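Local coordinates for protein CurJ (PDB 5TZ6) that probably catalyses dehydration, including vinylogous dehydration, of polyketide intermediates as the dehydratase domain of a curacin synthase module, here as an inactive mutant with a bound ligand, at residues P36-Y44 against R174-F182; P50-A60 against Y211-F222. The protein carries 1 engineered substitution. One frame throughout, in Å; residues are numbered along the deposited sequence.

Contact 1: residues P36-Y44 against R174-F182. Engineered in segment 36-44: F41 (natural residue His). With 7OD ((2E,5R)-5-hydroxy-2-methylhept-2-enoic acid), chain C.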
# COMPACT_ATOMS: atom_id res chain seq x y z
N PRO A 36 16.43 -14.90 0.55
CA PRO A 36 17.11 -16.20 0.68
C PRO A 36 17.87 -16.35 1.99
O PRO A 36 17.81 -17.42 2.61
CB PRO A 36 18.03 -16.24 -0.54
CG PRO A 36 17.42 -15.29 -1.52
CD PRO A 36 16.83 -14.19 -0.68
N PHE A 37 18.58 -15.31 2.43
CA PHE A 37 19.39 -15.43 3.63
C PHE A 37 18.57 -15.80 4.86
O PHE A 37 19.13 -16.27 5.85
CB PHE A 37 20.12 -14.11 3.91
CG PHE A 37 19.20 -12.93 4.10
CD1 PHE A 37 18.60 -12.68 5.32
CD2 PHE A 37 18.92 -12.07 3.04
CE1 PHE A 37 17.76 -11.60 5.50
CE2 PHE A 37 18.08 -11.00 3.21
CZ PHE A 37 17.49 -10.76 4.44
N LEU A 38 17.25 -15.59 4.82
CA LEU A 38 16.41 -16.00 5.93
C LEU A 38 16.52 -17.50 6.21
O LEU A 38 16.31 -17.94 7.34
CB LEU A 38 14.95 -15.63 5.66
CG LEU A 38 14.57 -14.16 5.89
CD1 LEU A 38 13.12 -13.92 5.49
CD2 LEU A 38 14.79 -13.80 7.35
N ALA A 39 16.87 -18.29 5.19
CA ALA A 39 17.04 -19.72 5.38
C ALA A 39 18.29 -20.07 6.18
O ALA A 39 18.54 -21.25 6.42
CB ALA A 39 17.07 -20.42 4.02
N ASP A 40 19.07 -19.08 6.60
CA ASP A 40 20.32 -19.32 7.31
C ASP A 40 20.24 -19.01 8.79
O ASP A 40 21.27 -19.07 9.48
CB ASP A 40 21.46 -18.52 6.67
CG ASP A 40 21.91 -19.12 5.36
OD1 ASP A 40 21.48 -20.25 5.05
OD2 ASP A 40 22.72 -18.49 4.64
N PHE A 41 19.06 -18.68 9.31
CA PHE A 41 18.86 -18.43 10.73
C PHE A 41 17.81 -19.44 11.20
O PHE A 41 16.61 -19.17 11.11
CB PHE A 41 18.44 -16.98 11.01
CG PHE A 41 18.65 -16.56 12.44
CD1 PHE A 41 17.71 -16.88 13.41
CD2 PHE A 41 19.80 -15.90 12.81
CE1 PHE A 41 17.92 -16.52 14.74
CE2 PHE A 41 20.02 -15.53 14.14
CZ PHE A 41 19.08 -15.85 15.10
N ILE A 42 18.27 -20.59 11.68
CA ILE A 42 17.41 -21.73 12.01
C ILE A 42 17.41 -21.90 13.52
O ILE A 42 18.47 -22.15 14.12
CB ILE A 42 17.87 -23.02 11.31
CG1 ILE A 42 18.06 -22.79 9.81
CG2 ILE A 42 16.93 -24.18 11.59
CD1 ILE A 42 16.97 -21.93 9.19
N VAL A 43 16.25 -21.78 14.15
CA VAL A 43 16.12 -21.95 15.60
C VAL A 43 15.21 -23.15 15.85
O VAL A 43 14.04 -23.14 15.44
CB VAL A 43 15.57 -20.69 16.28
CG1 VAL A 43 15.55 -20.88 17.79
CG2 VAL A 43 16.40 -19.48 15.90
N TYR A 44 15.74 -24.16 16.53
CA TYR A 44 14.99 -25.39 16.77
C TYR A 44 14.28 -25.87 15.51
O TYR A 44 13.12 -26.29 15.56
CB TYR A 44 13.98 -25.22 17.92
CG TYR A 44 14.60 -25.37 19.30
CD1 TYR A 44 15.14 -24.28 19.97
CD2 TYR A 44 14.63 -26.61 19.93
CE1 TYR A 44 15.71 -24.43 21.22
CE2 TYR A 44 15.19 -26.76 21.19
CZ TYR A 44 15.73 -25.67 21.83
OH TYR A 44 16.29 -25.81 23.08
N ARG A 174 22.92 -24.27 21.49
CA ARG A 174 21.59 -23.83 21.91
C ARG A 174 20.54 -24.02 20.84
O ARG A 174 19.44 -23.47 20.95
CB ARG A 174 21.63 -22.35 22.34
CG ARG A 174 22.10 -22.15 23.78
CD ARG A 174 23.62 -22.18 23.88
NE ARG A 174 24.07 -22.00 25.26
CZ ARG A 174 25.31 -22.25 25.68
NH1 ARG A 174 26.22 -22.69 24.82
NH2 ARG A 174 25.63 -22.07 26.95
N GLN A 175 20.84 -24.79 19.79
CA GLN A 175 19.94 -25.03 18.67
C GLN A 175 19.73 -23.79 17.82
O GLN A 175 18.71 -23.68 17.13
CB GLN A 175 18.58 -25.56 19.14
CG GLN A 175 18.71 -26.69 20.13
CD GLN A 175 19.64 -27.76 19.63
OE1 GLN A 175 19.61 -28.14 18.46
NE2 GLN A 175 20.49 -28.25 20.52
N ILE A 176 20.66 -22.84 17.87
CA ILE A 176 20.64 -21.69 16.98
C ILE A 176 21.68 -21.98 15.90
O ILE A 176 22.88 -21.75 16.08
CB ILE A 176 20.92 -20.38 17.72
CG1 ILE A 176 19.85 -20.14 18.77
CG2 ILE A 176 20.94 -19.22 16.74
CD1 ILE A 176 20.14 -18.98 19.69
N HIS A 177 21.20 -22.50 14.77
CA HIS A 177 22.04 -22.94 13.66
C HIS A 177 22.13 -21.80 12.65
O HIS A 177 21.15 -21.48 11.96
CB HIS A 177 21.44 -24.19 13.02
CG HIS A 177 21.45 -25.40 13.90
ND1 HIS A 177 21.04 -26.64 13.46
CD2 HIS A 177 21.86 -25.58 15.18
CE1 HIS A 177 21.18 -27.52 14.43
NE2 HIS A 177 21.68 -26.90 15.49
N LEU A 178 23.31 -21.19 12.57
CA LEU A 178 23.57 -20.06 11.68
C LEU A 178 24.17 -20.58 10.38
O LEU A 178 25.21 -21.25 10.39
CB LEU A 178 24.51 -19.06 12.33
CG LEU A 178 24.06 -18.31 13.60
CD1 LEU A 178 25.16 -17.39 14.09
CD2 LEU A 178 22.77 -17.53 13.37
N GLY A 179 23.54 -20.25 9.26
CA GLY A 179 24.09 -20.59 7.96
C GLY A 179 25.22 -19.65 7.58
O GLY A 179 25.71 -18.85 8.38
N GLN A 180 25.63 -19.74 6.31
CA GLN A 180 26.79 -18.99 5.85
C GLN A 180 26.55 -17.49 5.88
O GLN A 180 27.39 -16.73 6.36
CB GLN A 180 27.17 -19.44 4.44
CG GLN A 180 28.49 -18.88 3.93
CD GLN A 180 29.02 -19.63 2.72
OE1 GLN A 180 28.63 -20.78 2.47
NE2 GLN A 180 29.91 -19.00 1.97
N SER A 181 25.39 -17.05 5.40
CA SER A 181 25.17 -15.62 5.26
C SER A 181 25.05 -14.90 6.59
O SER A 181 25.11 -13.66 6.60
CB SER A 181 23.94 -15.38 4.39
OG SER A 181 22.80 -15.99 4.97
N PHE A 182 24.92 -15.61 7.71
CA PHE A 182 24.91 -14.97 9.02
C PHE A 182 26.27 -15.03 9.72
O PHE A 182 26.38 -14.58 10.86
CB PHE A 182 23.83 -15.59 9.91
CG PHE A 182 22.48 -14.93 9.78
CD1 PHE A 182 22.16 -13.83 10.55
CD2 PHE A 182 21.55 -15.40 8.87
CE1 PHE A 182 20.92 -13.20 10.42
CE2 PHE A 182 20.31 -14.78 8.74
CZ PHE A 182 20.00 -13.67 9.51
OAB 7OD C . 16.58 -16.71 19.09
CAA 7OD C . 16.04 -15.65 18.71
OAI 7OD C . 14.79 -15.58 18.63
CAC 7OD C . 16.90 -14.44 18.35
CAK 7OD C . 16.23 -13.14 17.88
CAD 7OD C . 18.44 -14.52 18.44
CAE 7OD C . 19.26 -13.28 18.07
CAF 7OD C . 20.78 -13.37 18.33
OAH 7OD C . 21.46 -13.55 17.08
CAG 7OD C . 21.20 -14.50 19.28
CAJ 7OD C . 22.63 -14.23 19.74
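The carboxylate oxygen D40 OD2 is gripped twice by S181: the hydroxyl S181 OG donates to D40 OD2 at 2.5 Å on the anti side, while the amide of S181 comes from above the carboxylate plane. The pair closes one end of an antiparallel ladder between strands 41-43 and 176-178 of the double-hotdog dehydratase, linking its two hotdog halves. At D40 the backbone carbonyl also accepts, the 2.6 Å bond from G179 N to D40 O being almost straight at 176°. An alanine in place of D40 would remove the carboxylate, and the amide and hydroxyl of S181 would probably lose their shared acceptor. I42 and H177 form the hydrogen-bonded pair of the ladder, flanked by the non-hydrogen-bonded pairs F41-L178 and V43-I176. The engineered F41, histidine in the natural sequence, has CG anti to its backbone N (chi1 -162°), which lays its ring beside L178, with F41 CD2 3.4 Å from L178 CD2. The same ring turns its edge to the face of F182, centroids 5.1 Å apart and planes at 62°, and F41 CB also rests over that face. F182 in turn packs against helix 215-223. At the far end of the ladder Y44 N donates to Q175 O, and Q175 CB sits squarely over one face of the Y44 ring, 3.7 Å from its centroid.

Contact 2: residues P50-A60 against Y211-F222; sequences PGASHISLLLA and YQLHPTLVDSCF. With 7OD ((2E,5R)-5-hydroxy-2-methylhept-2-enoic acid), chain C.
S56 turns OG anti to its backbone N (chi1 169°), which carries the hydroxyl across to L213 O, 2.7 Å from S56 OG, in the one hydrogen bond between the segments. P215 CD packs against the same hydroxyl. V218 likewise carries CG1 anti to its backbone N (chi1 177°), bringing this methyl to 3.3 Å from A52 CB. Helices 51-60 and 215-222 cross here at 132°, their axes approaching to 7.8 Å, and A52 is a knob in the hole formed by P215, V218, D219 and F222. One turn on, I55 CD1 meets the edge of the F222 ring, 3.8 Å from F222 CZ. H214 caps the second helix at its N-terminus, H214 ND1 accepting from T216 N near the imidazole plane. At the pocket end, P50 CB lies 3.5 Å from D219 OD1; the other carboxylate oxygen, D219 OD2, is hydrogen-bonded to Q223 NE2. Toward the opposite end, L59 CD1 packs on L213, while Q212 is held through OE1 by H9. The helix pair is buried among strands: I55 and F222 both touch I245 of strand 239-250, and I55 and L59 reach I73 of strand 71-77.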
# COMPACT_ATOMS: atom_id res chain seq x y z
N PRO A 50 15.34 -12.72 13.11
CA PRO A 50 15.82 -12.09 14.33
C PRO A 50 15.48 -10.60 14.38
O PRO A 50 15.18 -9.97 13.36
CB PRO A 50 17.33 -12.31 14.28
CG PRO A 50 17.63 -12.39 12.81
CD PRO A 50 16.45 -13.07 12.19
N GLY A 51 15.53 -10.05 15.59
CA GLY A 51 15.25 -8.63 15.77
C GLY A 51 16.11 -7.74 14.89
O GLY A 51 15.62 -6.78 14.28
N ALA A 52 17.41 -8.04 14.83
CA ALA A 52 18.34 -7.32 13.97
C ALA A 52 17.73 -7.08 12.59
O ALA A 52 17.88 -6.00 12.00
CB ALA A 52 19.66 -8.09 13.84
N SER A 53 17.03 -8.09 12.08
CA SER A 53 16.39 -7.94 10.78
C SER A 53 15.39 -6.80 10.80
O SER A 53 15.36 -5.97 9.89
CB SER A 53 15.70 -9.24 10.38
OG SER A 53 14.92 -9.05 9.21
N HIS A 54 14.54 -6.76 11.83
CA HIS A 54 13.58 -5.66 11.95
C HIS A 54 14.28 -4.31 12.04
O HIS A 54 13.75 -3.30 11.56
CB HIS A 54 12.67 -5.89 13.15
CG HIS A 54 11.95 -7.21 13.10
ND1 HIS A 54 12.21 -8.23 13.99
CD2 HIS A 54 11.03 -7.68 12.24
CE1 HIS A 54 11.46 -9.27 13.69
NE2 HIS A 54 10.73 -8.96 12.63
N ILE A 55 15.47 -4.27 12.65
CA ILE A 55 16.25 -3.03 12.67
C ILE A 55 16.63 -2.63 11.24
O ILE A 55 16.44 -1.47 10.83
CB ILE A 55 17.48 -3.18 13.57
CG1 ILE A 55 17.04 -3.47 15.01
CG2 ILE A 55 18.40 -1.97 13.44
CD1 ILE A 55 18.09 -3.17 16.05
N SER A 56 17.16 -3.57 10.47
CA SER A 56 17.49 -3.29 9.08
C SER A 56 16.25 -2.83 8.30
O SER A 56 16.33 -1.91 7.47
CB SER A 56 18.13 -4.53 8.46
OG SER A 56 18.25 -4.42 7.05
N LEU A 57 15.09 -3.42 8.60
CA LEU A 57 13.85 -3.04 7.93
C LEU A 57 13.46 -1.61 8.26
O LEU A 57 13.00 -0.86 7.38
CB LEU A 57 12.74 -4.01 8.33
CG LEU A 57 11.35 -3.85 7.71
CD1 LEU A 57 11.41 -3.95 6.20
CD2 LEU A 57 10.41 -4.92 8.27
N LEU A 58 13.63 -1.20 9.52
CA LEU A 58 13.30 0.17 9.87
C LEU A 58 14.28 1.15 9.24
O LEU A 58 13.89 2.24 8.82
CB LEU A 58 13.25 0.34 11.38
CG LEU A 58 11.98 -0.30 11.95
CD1 LEU A 58 12.17 -0.78 13.38
CD2 LEU A 58 10.81 0.68 11.85
N LEU A 59 15.56 0.78 9.16
CA LEU A 59 16.48 1.64 8.42
C LEU A 59 16.01 1.82 6.98
O LEU A 59 16.10 2.92 6.42
CB LEU A 59 17.91 1.09 8.46
CG LEU A 59 18.58 1.06 9.83
CD1 LEU A 59 20.04 0.64 9.71
CD2 LEU A 59 18.46 2.40 10.53
N ALA A 60 15.50 0.75 6.35
CA ALA A 60 14.95 0.91 5.01
C ALA A 60 13.80 1.92 4.99
O ALA A 60 13.81 2.88 4.21
CB ALA A 60 14.49 -0.45 4.47
N TYR A 211 21.05 -2.20 0.52
CA TYR A 211 20.73 -2.14 1.94
C TYR A 211 21.49 -1.01 2.62
O TYR A 211 22.64 -0.73 2.29
CB TYR A 211 21.09 -3.46 2.63
CG TYR A 211 20.22 -4.65 2.28
CD1 TYR A 211 20.52 -5.45 1.19
CD2 TYR A 211 19.14 -5.01 3.08
CE1 TYR A 211 19.75 -6.56 0.88
CE2 TYR A 211 18.36 -6.12 2.77
CZ TYR A 211 18.67 -6.89 1.67
OH TYR A 211 17.90 -7.99 1.37
N GLN A 212 20.83 -0.37 3.59
CA GLN A 212 21.57 0.47 4.53
C GLN A 212 22.52 -0.38 5.37
O GLN A 212 23.74 -0.19 5.36
CB GLN A 212 20.61 1.26 5.42
CG GLN A 212 19.93 2.45 4.75
CD GLN A 212 19.10 2.06 3.55
OE1 GLN A 212 18.20 1.22 3.65
NE2 GLN A 212 19.38 2.66 2.40
N LEU A 213 21.96 -1.33 6.13
CA LEU A 213 22.72 -2.34 6.85
C LEU A 213 22.01 -3.67 6.67
O LEU A 213 20.86 -3.82 7.09
CB LEU A 213 22.84 -2.01 8.34
CG LEU A 213 23.78 -0.89 8.77
CD1 LEU A 213 23.86 -0.85 10.29
CD2 LEU A 213 25.16 -1.07 8.16
N HIS A 214 22.70 -4.62 6.05
CA HIS A 214 22.11 -5.92 5.79
C HIS A 214 21.65 -6.55 7.11
O HIS A 214 22.35 -6.43 8.13
CB HIS A 214 23.11 -6.83 5.09
CG HIS A 214 22.48 -7.99 4.37
ND1 HIS A 214 22.10 -9.14 5.02
CD2 HIS A 214 22.16 -8.17 3.07
CE1 HIS A 214 21.57 -9.98 4.15
NE2 HIS A 214 21.60 -9.42 2.96
N PRO A 215 20.48 -7.18 7.14
CA PRO A 215 20.06 -7.84 8.39
C PRO A 215 21.15 -8.69 9.00
O PRO A 215 21.35 -8.64 10.23
CB PRO A 215 18.84 -8.67 7.95
CG PRO A 215 18.34 -8.01 6.70
CD PRO A 215 19.51 -7.34 6.04
N THR A 216 21.89 -9.46 8.19
CA THR A 216 22.90 -10.36 8.73
C THR A 216 24.07 -9.61 9.34
O THR A 216 24.71 -10.12 10.27
CB THR A 216 23.40 -11.32 7.64
OG1 THR A 216 23.98 -10.58 6.55
CG2 THR A 216 22.27 -12.19 7.12
N LEU A 217 24.36 -8.40 8.86
CA LEU A 217 25.42 -7.61 9.47
C LEU A 217 25.01 -7.11 10.86
O LEU A 217 25.78 -7.21 11.82
CB LEU A 217 25.78 -6.43 8.56
CG LEU A 217 26.79 -5.43 9.11
CD1 LEU A 217 28.08 -6.14 9.50
CD2 LEU A 217 27.06 -4.35 8.07
N VAL A 218 23.77 -6.61 10.98
CA VAL A 218 23.25 -6.21 12.28
C VAL A 218 23.27 -7.38 13.25
O VAL A 218 23.72 -7.26 14.41
CB VAL A 218 21.83 -5.63 12.12
CG1 VAL A 218 21.23 -5.26 13.47
CG2 VAL A 218 21.87 -4.42 11.20
N ASP A 219 22.83 -8.55 12.78
CA ASP A 219 22.83 -9.71 13.65
C ASP A 219 24.25 -10.05 14.09
O ASP A 219 24.49 -10.31 15.27
CB ASP A 219 22.19 -10.91 12.97
CG ASP A 219 21.83 -12.00 13.96
OD1 ASP A 219 20.81 -11.83 14.67
OD2 ASP A 219 22.57 -13.01 14.05
N SER A 220 25.20 -10.04 13.16
CA SER A 220 26.58 -10.33 13.54
C SER A 220 27.04 -9.41 14.65
O SER A 220 27.67 -9.84 15.63
CB SER A 220 27.50 -10.20 12.32
OG SER A 220 27.14 -11.11 11.30
N CYS A 221 26.68 -8.13 14.55
CA CYS A 221 27.02 -7.18 15.60
C CYS A 221 26.47 -7.64 16.94
O CYS A 221 27.19 -7.65 17.95
CB CYS A 221 26.51 -5.78 15.26
SG CYS A 221 27.50 -4.93 14.02
N PHE A 222 25.20 -8.05 16.98
CA PHE A 222 24.68 -8.59 18.23
C PHE A 222 25.39 -9.88 18.65
O PHE A 222 25.51 -10.15 19.85
CB PHE A 222 23.17 -8.83 18.13
CG PHE A 222 22.38 -7.58 17.86
CD1 PHE A 222 22.94 -6.33 18.07
CD2 PHE A 222 21.07 -7.65 17.43
CE1 PHE A 222 22.22 -5.17 17.83
CE2 PHE A 222 20.33 -6.51 17.19
CZ PHE A 222 20.91 -5.27 17.39
OAB 7OD C . 16.58 -16.71 19.09
CAA 7OD C . 16.04 -15.65 18.71
OAI 7OD C . 14.79 -15.58 18.63
CAC 7OD C . 16.90 -14.44 18.35
CAK 7OD C . 16.23 -13.14 17.88
CAD 7OD C . 18.44 -14.52 18.44
CAE 7OD C . 19.26 -13.28 18.07
CAF 7OD C . 20.78 -13.37 18.33
OAH 7OD C . 21.46 -13.55 17.08
CAG 7OD C . 21.20 -14.50 19.28
CAJ 7OD C . 22.63 -14.23 19.74

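The two contacts join the same two parts of the chain, their segments alternating along the sequence, with centres about 14 Å apart. They also touch directly: F37 CE2 of contact 1 lies 3.5 Å from Y211 OH of contact 2, the F37 ring meets that of H214 edge-to-face, and S181 O packs 3.1 Å from T216 CB. Both line the ligand pocket. From contact 1 the engineered F41 brings CZ to 3.7 Å from CAD of the ligand; from contact 2 D219 OD1 accepts from the ligand hydroxyl OAH at 3.0 Å. F41 also touches D219; the natural histidine would probably stand here beside the aspartate, as in the His-Asp pair of polyketide dehydratases, one residue from each hotdog half.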